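Cutinase-like protein (Cryptococcus sp., PDB 2CZQ) probably hydrolyses carboxylic esters as a cutinase-like alpha/beta hydrolase. Local coordinates at residues A50-I64 / Q86-L98. Sequence-based numbering, arbitrary orientation.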
ATOM      1  N   ALA A  50      -9.857  -0.786  12.317  1.00  6.10           N
ATOM      2  CA  ALA A  50      -8.531  -1.396  12.443  1.00  6.39           C
ATOM      3  C   ALA A  50      -8.456  -2.222  13.734  1.00  6.78           C
ATOM      4  O   ALA A  50      -7.515  -2.102  14.517  1.00  7.37           O
ATOM      5  CB  ALA A  50      -7.426  -0.326  12.383  1.00  6.89           C
ATOM      6  N   ASP A  51      -9.479  -3.044  13.958  1.00  6.87           N
ATOM      7  CA  ASP A  51      -9.571  -3.820  15.189  1.00  6.82           C
ATOM      8  C   ASP A  51      -8.859  -5.162  15.037  1.00  6.33           C
ATOM      9  O   ASP A  51      -8.538  -5.587  13.920  1.00  6.59           O
ATOM     10  CB  ASP A  51     -11.030  -3.995  15.639  1.00  7.50           C
ATOM     11  CG  ASP A  51     -11.846  -4.829  14.679  1.00  8.18           C
ATOM     12  OD1 ASP A  51     -11.614  -6.055  14.607  1.00  8.76           O
ATOM     13  OD2 ASP A  51     -12.746  -4.340  13.965  1.00  9.16           O
ATOM     14  N   PHE A  52      -8.609  -5.835  16.156  1.00  6.22           N
ATOM     15  CA  PHE A  52      -7.774  -7.031  16.101  1.00  6.12           C
ATOM     16  C   PHE A  52      -8.399  -8.216  15.369  1.00  5.97           C
ATOM     17  O   PHE A  52      -7.691  -9.151  15.017  1.00  6.16           O
ATOM     18  CB  PHE A  52      -7.231  -7.440  17.483  1.00  5.96           C
ATOM     19  CG  PHE A  52      -8.247  -8.082  18.389  1.00  5.61           C
ATOM     20  CD1 PHE A  52      -8.648  -9.406  18.202  1.00  5.98           C
ATOM     21  CD2 PHE A  52      -8.772  -7.373  19.458  1.00  6.13           C
ATOM     22  CE1 PHE A  52      -9.576  -9.996  19.054  1.00  6.42           C
ATOM     23  CE2 PHE A  52      -9.697  -7.960  20.313  1.00  6.29           C
ATOM     24  CZ  PHE A  52     -10.098  -9.267  20.108  1.00  6.72           C
ATOM     25  N   SER A  53      -9.708  -8.185  15.129  1.00  6.23           N
ATOM     26  CA  SER A  53     -10.368  -9.311  14.457  1.00  6.56           C
ATOM     27  C   SER A  53      -9.820  -9.582  13.061  1.00  6.06           C
ATOM     28  O   SER A  53      -9.877 -10.718  12.590  1.00  6.35           O
ATOM     29  CB  SER A  53     -11.884  -9.103  14.367  1.00  7.14           C
ATOM     30  OG  SER A  53     -12.238  -8.207  13.326  1.00  8.24           O
ATOM     31  N   GLN A  54      -9.310  -8.527  12.415  1.00  5.88           N
ATOM     32  CA  GLN A  54      -8.864  -8.544  11.016  1.00  5.88           C
ATOM     33  C   GLN A  54     -10.005  -8.608  10.007  1.00  6.15           C
ATOM     34  O   GLN A  54      -9.779  -8.860   8.824  1.00  6.87           O
ATOM     35  CB  GLN A  54      -7.818  -9.637  10.737  1.00  5.99           C
ATOM     36  CG  GLN A  54      -6.619  -9.598  11.674  1.00  5.78           C
ATOM     37  CD  GLN A  54      -5.995  -8.228  11.763  1.00  4.94           C
ATOM     38  OE1 GLN A  54      -5.627  -7.635  10.748  1.00  5.51           O
ATOM     39  NE2 GLN A  54      -5.879  -7.711  12.978  1.00  5.38           N
ATOM     40  N   ASN A  55     -11.225  -8.351  10.464  1.00  6.29           N
ATOM     41  CA  ASN A  55     -12.339  -8.211   9.544  1.00  6.82           C
ATOM     42  C   ASN A  55     -12.363  -6.769   9.057  1.00  6.43           C
ATOM     43  O   ASN A  55     -12.838  -5.864   9.744  1.00  7.12           O
ATOM     44  CB  ASN A  55     -13.640  -8.676  10.194  1.00  8.01           C
ATOM     45  CG  ASN A  55     -13.628 -10.173  10.472  1.00  9.34           C
ATOM     46  OD1 ASN A  55     -13.322 -10.975   9.590  1.00 11.15           O
ATOM     47  ND2 ASN A  55     -13.925 -10.548  11.708  1.00 12.40           N
ATOM     48  N   SER A  56     -11.796  -6.572   7.873  1.00  5.96           N
ATOM     49  CA  SER A  56     -11.431  -5.250   7.383  1.00  5.78           C
ATOM     50  C   SER A  56     -12.349  -4.702   6.288  1.00  5.73           C
ATOM     51  O   SER A  56     -11.988  -3.735   5.616  1.00  5.68           O
ATOM     52  CB  SER A  56      -9.981  -5.276   6.898  1.00  5.64           C
ATOM     53  OG  SER A  56      -9.836  -6.166   5.807  1.00  5.50           O
ATOM     54  N   ALA A  57     -13.536  -5.290   6.125  1.00  5.98           N
ATOM     55  CA  ALA A  57     -14.455  -4.878   5.059  1.00  6.26           C
ATOM     56  C   ALA A  57     -14.706  -3.377   5.014  1.00  5.73           C
ATOM     57  O   ALA A  57     -14.777  -2.799   3.930  1.00  5.74           O
ATOM     58  CB  ALA A  57     -15.771  -5.612   5.159  1.00  6.71           C
ATOM     59  N   ALA A  58     -14.859  -2.735   6.172  1.00  5.57           N
ATOM     60  CA  ALA A  58     -15.134  -1.299   6.169  1.00  5.79           C
ATOM     61  C   ALA A  58     -13.954  -0.508   5.599  1.00  5.61           C
ATOM     62  O   ALA A  58     -14.145   0.534   4.977  1.00  5.97           O
ATOM     63  CB  ALA A  58     -15.502  -0.808   7.558  1.00  6.11           C
ATOM     64  N   GLY A  59     -12.737  -1.000   5.811  1.00  5.36           N
ATOM     65  CA  GLY A  59     -11.550  -0.372   5.257  1.00  5.65           C
ATOM     66  C   GLY A  59     -11.517  -0.492   3.747  1.00  5.34           C
ATOM     67  O   GLY A  59     -11.343   0.500   3.039  1.00  5.59           O
ATOM     68  N   THR A  60     -11.698  -1.707   3.243  1.00  5.23           N
ATOM     69  CA  THR A  60     -11.774  -1.923   1.805  1.00  5.37           C
ATOM     70  C   THR A  60     -12.841  -1.029   1.168  1.00  5.29           C
ATOM     71  O   THR A  60     -12.604  -0.400   0.137  1.00  5.70           O
ATOM     72  CB  THR A  60     -12.076  -3.401   1.540  1.00  5.32           C
ATOM     73  OG1 THR A  60     -10.956  -4.192   1.969  1.00  5.63           O
ATOM     74  CG2 THR A  60     -12.276  -3.684   0.040  1.00  6.16           C
ATOM     75  N   ALA A  61     -14.019  -0.983   1.786  1.00  5.39           N
ATOM     76  CA  ALA A  61     -15.118  -0.185   1.252  1.00  5.70           C
ATOM     77  C   ALA A  61     -14.765   1.297   1.203  1.00  5.48           C
ATOM     78  O   ALA A  61     -15.117   1.988   0.245  1.00  5.92           O
ATOM     79  CB  ALA A  61     -16.386  -0.405   2.053  1.00  6.42           C
ATOM     80  N   ASP A  62     -14.073   1.791   2.226  1.00  5.60           N
ATOM     81  CA  ASP A  62     -13.757   3.208   2.283  1.00  5.49           C
ATOM     82  C   ASP A  62     -12.646   3.600   1.306  1.00  5.41           C
ATOM     83  O   ASP A  62     -12.661   4.707   0.769  1.00  5.79           O
ATOM     84  CB  ASP A  62     -13.447   3.643   3.709  1.00  5.57           C
ATOM     85  CG  ASP A  62     -13.457   5.132   3.864  1.00  5.90           C
ATOM     86  OD1 ASP A  62     -14.486   5.763   3.516  1.00  7.02           O
ATOM     87  OD2 ASP A  62     -12.464   5.734   4.319  1.00  6.32           O
ATOM     88  N   ILE A  63     -11.693   2.700   1.059  1.00  5.44           N
ATOM     89  CA  ILE A  63     -10.705   2.920  -0.001  1.00  5.50           C
ATOM     90  C   ILE A  63     -11.424   3.155  -1.331  1.00  5.50           C
ATOM     91  O   ILE A  63     -11.164   4.125  -2.050  1.00  5.46           O
ATOM     92  CB  ILE A  63      -9.765   1.700  -0.140  1.00  5.49           C
ATOM     93  CG1 ILE A  63      -8.860   1.551   1.084  1.00  5.61           C
ATOM     94  CG2 ILE A  63      -8.917   1.806  -1.416  1.00  5.80           C
ATOM     95  CD1 ILE A  63      -8.207   0.169   1.164  1.00  5.79           C
ATOM     96  N   ILE A  64     -12.324   2.234  -1.654  1.00  5.77           N
ATOM     97  CA  ILE A  64     -13.029   2.275  -2.926  1.00  6.06           C
ATOM     98  C   ILE A  64     -13.952   3.489  -2.993  1.00  6.20           C
ATOM     99  O   ILE A  64     -14.040   4.149  -4.031  1.00  6.49           O
ATOM    100  CB  ILE A  64     -13.759   0.941  -3.180  1.00  6.13           C
ATOM    101  CG1 ILE A  64     -12.729  -0.184  -3.366  1.00  6.40           C
ATOM    102  CG2 ILE A  64     -14.677   1.058  -4.392  1.00  7.36           C
ATOM    103  CD1 ILE A  64     -13.318  -1.580  -3.425  1.00  7.69           C
ATOM    104  N   GLN A  86      -2.869  -4.937   8.680  1.00  4.42           N
ATOM    105  CA  GLN A  86      -4.284  -5.096   8.349  1.00  4.47           C
ATOM    106  C   GLN A  86      -4.678  -4.217   7.154  1.00  4.45           C
ATOM    107  O   GLN A  86      -5.478  -4.620   6.306  1.00  4.51           O
ATOM    108  CB  GLN A  86      -5.179  -4.786   9.547  1.00  4.68           C
ATOM    109  CG  GLN A  86      -6.650  -4.983   9.204  1.00  4.85           C
ATOM    110  CD  GLN A  86      -7.620  -4.970  10.371  1.00  4.92           C
ATOM    111  OE1 GLN A  86      -8.802  -5.200  10.152  1.00  5.35           O
ATOM    112  NE2 GLN A  86      -7.151  -4.687  11.585  1.00  5.43           N
ATOM    113  N   GLY A  87      -4.120  -3.012   7.095  1.00  4.39           N
ATOM    114  CA  GLY A  87      -4.402  -2.092   6.005  1.00  4.43           C
ATOM    115  C   GLY A  87      -3.896  -2.564   4.656  1.00  4.44           C
ATOM    116  O   GLY A  87      -4.478  -2.231   3.623  1.00  4.69           O
ATOM    117  N   ALA A  88      -2.807  -3.329   4.655  1.00  4.41           N
ATOM    118  CA  ALA A  88      -2.332  -3.958   3.428  1.00  4.62           C
ATOM    119  C   ALA A  88      -3.344  -4.993   2.937  1.00  4.55           C
ATOM    120  O   ALA A  88      -3.669  -5.022   1.752  1.00  4.71           O
ATOM    121  CB  ALA A  88      -0.953  -4.582   3.624  1.00  4.60           C
ATOM    122  N   ALA A  89      -3.847  -5.830   3.843  1.00  4.59           N
ATOM    123  CA  ALA A  89      -4.870  -6.807   3.490  1.00  4.74           C
ATOM    124  C   ALA A  89      -6.120  -6.109   2.951  1.00  4.71           C
ATOM    125  O   ALA A  89      -6.674  -6.510   1.927  1.00  4.83           O
ATOM    126  CB  ALA A  89      -5.207  -7.686   4.684  1.00  5.10           C
ATOM    127  N   ALA A  90      -6.552  -5.043   3.623  1.00  4.70           N
ATOM    128  CA  ALA A  90      -7.724  -4.301   3.153  1.00  4.76           C
ATOM    129  C   ALA A  90      -7.516  -3.759   1.739  1.00  4.52           C
ATOM    130  O   ALA A  90      -8.449  -3.728   0.927  1.00  4.92           O
ATOM    131  CB  ALA A  90      -8.059  -3.170   4.105  1.00  5.33           C
ATOM    132  N   THR A  91      -6.289  -3.336   1.451  1.00  4.32           N
ATOM    133  CA  THR A  91      -5.936  -2.821   0.133  1.00  4.64           C
ATOM    134  C   THR A  91      -5.942  -3.931  -0.917  1.00  4.41           C
ATOM    135  O   THR A  91      -6.492  -3.758  -2.006  1.00  4.63           O
ATOM    136  CB  THR A  91      -4.567  -2.131   0.189  1.00  4.67           C
ATOM    137  OG1 THR A  91      -4.616  -1.036   1.116  1.00  4.99           O
ATOM    138  CG2 THR A  91      -4.228  -1.484  -1.146  1.00  5.09           C
ATOM    139  N   VAL A  92      -5.332  -5.071  -0.591  1.00  4.59           N
ATOM    140  CA  VAL A  92      -5.335  -6.226  -1.483  1.00  4.72           C
ATOM    141  C   VAL A  92      -6.766  -6.608  -1.869  1.00  4.85           C
ATOM    142  O   VAL A  92      -7.060  -6.838  -3.043  1.00  5.19           O
ATOM    143  CB  VAL A  92      -4.600  -7.418  -0.834  1.00  4.93           C
ATOM    144  CG1 VAL A  92      -4.849  -8.704  -1.610  1.00  5.53           C
ATOM    145  CG2 VAL A  92      -3.109  -7.126  -0.729  1.00  5.20           C
ATOM    146  N   VAL A  93      -7.652  -6.662  -0.882  1.00  5.01           N
ATOM    147  CA  VAL A  93      -9.035  -7.029  -1.151  1.00  5.27           C
ATOM    148  C   VAL A  93      -9.731  -5.965  -2.003  1.00  4.80           C
ATOM    149  O   VAL A  93     -10.542  -6.299  -2.869  1.00  5.11           O
ATOM    150  CB  VAL A  93      -9.784  -7.375   0.153  1.00  5.31           C
ATOM    151  CG1 VAL A  93     -11.254  -7.692  -0.113  1.00  6.16           C
ATOM    152  CG2 VAL A  93      -9.105  -8.566   0.824  1.00  6.60           C
ATOM    153  N   ALA A  94      -9.379  -4.693  -1.804  1.00  4.97           N
ATOM    154  CA  ALA A  94      -9.866  -3.645  -2.702  1.00  5.11           C
ATOM    155  C   ALA A  94      -9.453  -3.919  -4.146  1.00  5.12           C
ATOM    156  O   ALA A  94     -10.262  -3.765  -5.059  1.00  5.52           O
ATOM    157  CB  ALA A  94      -9.391  -2.261  -2.258  1.00  5.59           C
ATOM    158  N   LEU A  95      -8.207  -4.338  -4.364  1.00  5.13           N
ATOM    159  CA  LEU A  95      -7.754  -4.646  -5.723  1.00  5.08           C
ATOM    160  C   LEU A  95      -8.574  -5.778  -6.324  1.00  5.12           C
ATOM    161  O   LEU A  95      -8.954  -5.735  -7.498  1.00  5.42           O
ATOM    162  CB  LEU A  95      -6.276  -5.027  -5.754  1.00  5.42           C
ATOM    163  CG  LEU A  95      -5.275  -4.112  -5.047  1.00  5.51           C
ATOM    164  CD1 LEU A  95      -3.859  -4.580  -5.333  1.00  6.61           C
ATOM    165  CD2 LEU A  95      -5.451  -2.644  -5.439  1.00  6.17           C
ATOM    166  N   GLN A  96      -8.843  -6.795  -5.508  1.00  5.27           N
ATOM    167  CA  GLN A  96      -9.634  -7.939  -5.941  1.00  5.45           C
ATOM    168  C   GLN A  96     -11.037  -7.516  -6.372  1.00  5.54           C
ATOM    169  O   GLN A  96     -11.584  -8.048  -7.339  1.00  6.59           O
ATOM    170  CB  GLN A  96      -9.708  -8.986  -4.828  1.00  5.49           C
ATOM    171  CG  GLN A  96      -8.354  -9.587  -4.466  1.00  5.78           C
ATOM    172  CD  GLN A  96      -8.382 -10.400  -3.181  1.00  6.26           C
ATOM    173  OE1 GLN A  96      -9.398 -10.454  -2.486  1.00  6.88           O
ATOM    174  NE2 GLN A  96      -7.255 -11.023  -2.854  1.00  6.19           N
ATOM    175  N   GLN A  97     -11.608  -6.547  -5.662  1.00  5.63           N
ATOM    176  CA  GLN A  97     -12.945  -6.052  -5.965  1.00  6.16           C
ATOM    177  C   GLN A  97     -12.963  -5.071  -7.132  1.00  6.62           C
ATOM    178  O   GLN A  97     -13.927  -5.047  -7.895  1.00  7.38           O
ATOM    179  CB  GLN A  97     -13.562  -5.392  -4.737  1.00  6.05           C
ATOM    180  CG  GLN A  97     -13.945  -6.394  -3.670  1.00  6.13           C
ATOM    181  CD  GLN A  97     -14.625  -5.759  -2.478  1.00  6.23           C
ATOM    182  OE1 GLN A  97     -15.159  -4.654  -2.569  1.00  7.11           O
ATOM    183  NE2 GLN A  97     -14.613  -6.461  -1.352  1.00  6.79           N
ATOM    184  N   LEU A  98     -11.919  -4.262  -7.266  1.00  6.71           N
ATOM    185  CA  LEU A  98     -11.862  -3.276  -8.343  1.00  7.69           C
ATOM    186  C   LEU A  98     -11.700  -3.908  -9.718  1.00  8.13           C
ATOM    187  O   LEU A  98     -12.173  -3.366 -10.714  1.00  9.54           O
ATOM    188  CB  LEU A  98     -10.737  -2.273  -8.108  1.00  7.84           C
ATOM    189  CG  LEU A  98     -10.944  -1.265  -6.976  1.00  8.37           C
ATOM    190  CD1 LEU A  98      -9.666  -0.486  -6.734  1.00 10.03           C
ATOM    191  CD2 LEU A  98     -12.114  -0.331  -7.251  1.00  9.92           C
TER
HETATM  192  O   HOH W   1     -10.758  -3.792  11.424  1.00  8.05           O
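T60 sits as a knob among A90, V93, A94 and Q97, where, in this alpha/beta-hydrolase fold, the axis of 57-64 crosses that of 86-98 at -58°, 8.3 Å apart at closest approach. The CA atoms of T60 and A90 lie 4.9 Å apart, marking the tight point of the crossing. Small residues permit it: G59 backs onto the methyl of A90, and S56 packs against the same alanine. Beyond the knob, I63 lays its CD1 across T91 at about a right angle, while I64 and L98 slide past each other in opposite directions, I64 CG1 to L98 CD2 being 3.9 Å.

Helix 86-98 starts after S85, the presumed nucleophile of a GxSxG elbow. There CG of Q86 is anti to its backbone nitrogen (chi1 -179°) and the chain stays extended beyond it, which carries the amide to loop 50-56. Q86 NE2 donates to D51 O at 2.9 Å, tilted from that carbonyl plane, and also bonds T17 OG1; a water bound to D51 N lies 2.7 Å from Q86 OE1 and probably donates to it. Bonds at both ends would restrain the amide's rotation. The amide of Q54, itself bonded to T17, is turned 55° against that of Q86, and Q54 OE1 lies 3.1 Å from Q86 CB.

T60 OG1 donates to A90 O at 2.8 Å, in the carbonyl plane on a lone pair, and A94 N shares that oxygen.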